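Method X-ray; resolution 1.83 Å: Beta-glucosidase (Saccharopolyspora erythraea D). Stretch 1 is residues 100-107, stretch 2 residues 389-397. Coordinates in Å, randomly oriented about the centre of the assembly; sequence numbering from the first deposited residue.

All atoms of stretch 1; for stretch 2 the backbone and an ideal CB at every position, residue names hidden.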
# COMPACT_ATOMS: atom_id res chain seq x y z
N THR A 100 2.81 -17.06 11.04
CA THR A 100 2.95 -16.41 12.33
C THR A 100 4.11 -15.44 12.26
O THR A 100 4.99 -15.59 11.41
CB THR A 100 3.22 -17.41 13.47
OG1 THR A 100 4.50 -18.02 13.28
CG2 THR A 100 2.14 -18.48 13.55
N PRO A 101 4.13 -14.43 13.13
CA PRO A 101 5.30 -13.52 13.15
C PRO A 101 6.62 -14.24 13.38
O PRO A 101 7.62 -13.89 12.75
CB PRO A 101 4.97 -12.55 14.29
CG PRO A 101 3.48 -12.51 14.32
CD PRO A 101 3.02 -13.91 13.96
N GLN A 102 6.65 -15.25 14.26
CA GLN A 102 7.89 -15.99 14.48
C GLN A 102 8.32 -16.75 13.23
O GLN A 102 9.51 -16.81 12.91
CB GLN A 102 7.72 -16.97 15.65
CG GLN A 102 9.03 -17.68 15.96
CD GLN A 102 8.85 -19.04 16.60
OE1 GLN A 102 7.90 -19.27 17.34
NE2 GLN A 102 9.78 -19.96 16.30
N ALA A 103 7.37 -17.37 12.53
CA ALA A 103 7.72 -18.14 11.34
C ALA A 103 8.24 -17.24 10.22
O ALA A 103 9.11 -17.68 9.44
CB ALA A 103 6.52 -18.95 10.87
N TRP A 104 7.74 -16.01 10.11
CA TRP A 104 8.33 -15.07 9.16
C TRP A 104 9.77 -14.75 9.54
O TRP A 104 10.66 -14.70 8.68
CB TRP A 104 7.52 -13.78 9.08
CG TRP A 104 6.28 -13.84 8.26
CD1 TRP A 104 5.07 -14.33 8.64
CD2 TRP A 104 6.13 -13.37 6.91
NE1 TRP A 104 4.16 -14.20 7.60
CE2 TRP A 104 4.79 -13.62 6.53
CE3 TRP A 104 7.00 -12.78 5.98
CZ2 TRP A 104 4.30 -13.28 5.28
CZ3 TRP A 104 6.51 -12.44 4.72
CH2 TRP A 104 5.17 -12.70 4.38
N ALA A 105 10.02 -14.51 10.83
CA ALA A 105 11.39 -14.22 11.26
C ALA A 105 12.30 -15.41 10.99
O ALA A 105 13.45 -15.23 10.54
CB ALA A 105 11.42 -13.84 12.74
N ASP A 106 11.82 -16.63 11.24
CA ASP A 106 12.60 -17.83 10.93
C ASP A 106 12.90 -17.91 9.44
O ASP A 106 14.04 -18.21 9.05
CB ASP A 106 11.84 -19.08 11.39
CG ASP A 106 11.76 -19.20 12.88
OD1 ASP A 106 12.50 -18.47 13.58
OD2 ASP A 106 10.96 -20.03 13.36
N MET A 107 11.90 -17.67 8.60
CA MET A 107 12.11 -17.73 7.16
C MET A 107 13.17 -16.72 6.73
O MET A 107 14.09 -17.05 5.98
CB MET A 107 10.79 -17.46 6.43
CG MET A 107 10.92 -17.51 4.90
SD MET A 107 9.36 -17.03 4.14
CE MET A 107 9.34 -15.27 4.48
N UNK A 389 15.15 -8.95 14.32
CA UNK A 389 15.20 -8.36 15.66
C UNK A 389 14.05 -8.92 16.48
O UNK A 389 12.97 -8.33 16.59
CB UNK A 389 15.13 -6.83 15.60
N UNK A 390 14.27 -10.09 17.07
CA UNK A 390 13.14 -10.75 17.70
C UNK A 390 12.66 -10.06 18.97
O UNK A 390 11.56 -10.36 19.43
CB UNK A 390 13.51 -12.20 18.02
N UNK A 391 13.45 -9.14 19.54
CA UNK A 391 12.96 -8.33 20.65
C UNK A 391 11.71 -7.55 20.28
O UNK A 391 10.98 -7.10 21.17
CB UNK A 391 14.05 -7.37 21.12
N UNK A 392 11.45 -7.35 18.98
CA UNK A 392 10.31 -6.56 18.52
C UNK A 392 9.07 -7.40 18.24
O UNK A 392 8.01 -6.83 17.97
CB UNK A 392 10.69 -5.79 17.26
N UNK A 393 9.18 -8.73 18.26
CA UNK A 393 8.02 -9.57 18.03
C UNK A 393 6.85 -9.27 18.96
O UNK A 393 5.69 -9.37 18.50
CB UNK A 393 8.42 -11.04 18.18
N UNK A 394 7.04 -8.91 20.24
CA UNK A 394 5.87 -8.57 21.07
C UNK A 394 5.11 -7.34 20.60
O UNK A 394 3.96 -7.15 21.02
CB UNK A 394 6.31 -8.35 22.52
N UNK A 395 5.70 -6.50 19.74
CA UNK A 395 4.94 -5.34 19.26
C UNK A 395 3.93 -5.71 18.19
O UNK A 395 3.06 -4.89 17.89
CB UNK A 395 5.89 -4.28 18.71
N UNK A 396 4.04 -6.90 17.60
CA UNK A 396 3.24 -7.26 16.44
C UNK A 396 1.79 -7.47 16.87
O UNK A 396 1.49 -8.39 17.64
CB UNK A 396 3.79 -8.52 15.76
N UNK A 397 0.89 -6.62 16.37
CA UNK A 397 -0.48 -6.67 16.83
C UNK A 397 -0.69 -6.22 18.26
O UNK A 397 -1.76 -6.47 18.83
CB UNK A 397 -1.01 -8.10 16.68

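Stretch 1 begins a helix. Pro-101, Gln-102, Ala-105 and Asp-106 make the surface that meets stretch 2.

Position 389 points its CA-to-CB bond away from stretch 1, which sets no demand there. Many residues would fit. It is Gln-389, whose NE2 is hydrogen-bonded elsewhere in the structure.

Position 390 directs CA-to-CB sideways, and its ideal CB has nothing of stretch 1 within 5.5 Å. A short side chain would leave the gap open. A long one could reach the helix, where the carboxylate of Asp-106 offers a negative charge. Arginine would suit, and lysine could reach if extended. The residue is Arg-390. Its chain is m at chi1 and t at chi2 and chi3, an extended course that brings the guanidinium to Asp-106. Both terminal nitrogens donate to one oxygen: Arg-390 NH2 to Asp-106 OD1 at 2.8 Å and Arg-390 NH1 to the same oxygen at 2.9 Å. This forked pair forms a salt bridge. Ala-105 lies over one face of the guanidinium, with its CB 3.8 Å from Arg-390 CZ. Gln-102 CG sits at the edge, 3.9 Å from Arg-390 NH1. Gln-102 NE2 also makes a weak hydrogen bond to Asp-106 OD2, at 3.2 Å, so the carboxylate is engaged through both oxygens.

Positions 391 and 392 are out of reach of stretch 1, and their backbone angles suit most residues. They are Asp-391 and Leu-392.

Position 393 points toward stretch 1. Its ideal CB is 5.4 Å from Pro-101 CB, which leaves room for a branched or longer apolar chain: leucine, isoleucine or methionine. It is Leu-393, rotamer m, t. Leu-393 CD2 packs 3.7 Å from Pro-101 CB and also approaches the helix backbone, 4.2 Å from Gln-102 N.

Positions 394 and 395 are again out of reach. At 394, phi of -64° is compatible with proline, among others; it is Pro-394. At 395, phi/psi of -77/-15° and the absence of stretch 1 within reach leave the choice broad. It is Thr-395, whose OG1 donates to Leu-392 O at 2.8 Å, a bond within the 3-10 segment.

Position 396 points toward the proline ring. Its ideal CB is already 4.3 Å from Pro-101 CG, so a compact apolar residue is enough: alanine, valine or perhaps isoleucine. It is Val-396, chi1 t, with CG1 3.7 Å from Pro-101 CG. Together with Leu-393 it gives Pro-101 an apolar seat.

Position 397 has phi 68°, which by itself favours glycine, although asparagine can adopt such angles. It is Gly-397, and it makes no contact with stretch 1.

Stretch 2 (389-397) QRDLLPTVG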
# COMPACT_ATOMS: atom_id res chain seq x y z
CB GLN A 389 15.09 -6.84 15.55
CG GLN A 389 16.33 -6.15 15.10
CD GLN A 389 15.97 -4.95 14.27
OE1 GLN A 389 16.03 -4.97 13.03
NE2 GLN A 389 15.47 -3.94 14.93
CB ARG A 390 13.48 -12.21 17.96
CG ARG A 390 13.62 -12.93 16.65
CD ARG A 390 14.16 -14.30 16.82
NE ARG A 390 14.51 -14.87 15.53
CZ ARG A 390 13.79 -15.80 14.92
NH1 ARG A 390 12.67 -16.25 15.47
NH2 ARG A 390 14.20 -16.27 13.75
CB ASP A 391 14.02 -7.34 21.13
CG ASP A 391 15.16 -8.01 21.86
OD1 ASP A 391 14.98 -9.16 22.33
OD2 ASP A 391 16.23 -7.37 21.97
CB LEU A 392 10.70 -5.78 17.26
CG LEU A 392 11.73 -4.66 17.45
CD1 LEU A 392 12.07 -4.03 16.10
CD2 LEU A 392 11.23 -3.61 18.43
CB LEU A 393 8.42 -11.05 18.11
CG LEU A 393 9.20 -11.60 16.91
CD1 LEU A 393 9.83 -12.96 17.22
CD2 LEU A 393 8.30 -11.68 15.67
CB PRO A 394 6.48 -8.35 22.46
CG PRO A 394 7.72 -9.15 22.46
CD PRO A 394 8.26 -9.01 21.06
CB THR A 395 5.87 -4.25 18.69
OG1 THR A 395 6.39 -4.67 17.42
CG2 THR A 395 7.02 -3.97 19.64
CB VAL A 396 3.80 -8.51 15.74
CG1 VAL A 396 2.89 -8.90 14.57
CG2 VAL A 396 5.24 -8.28 15.27
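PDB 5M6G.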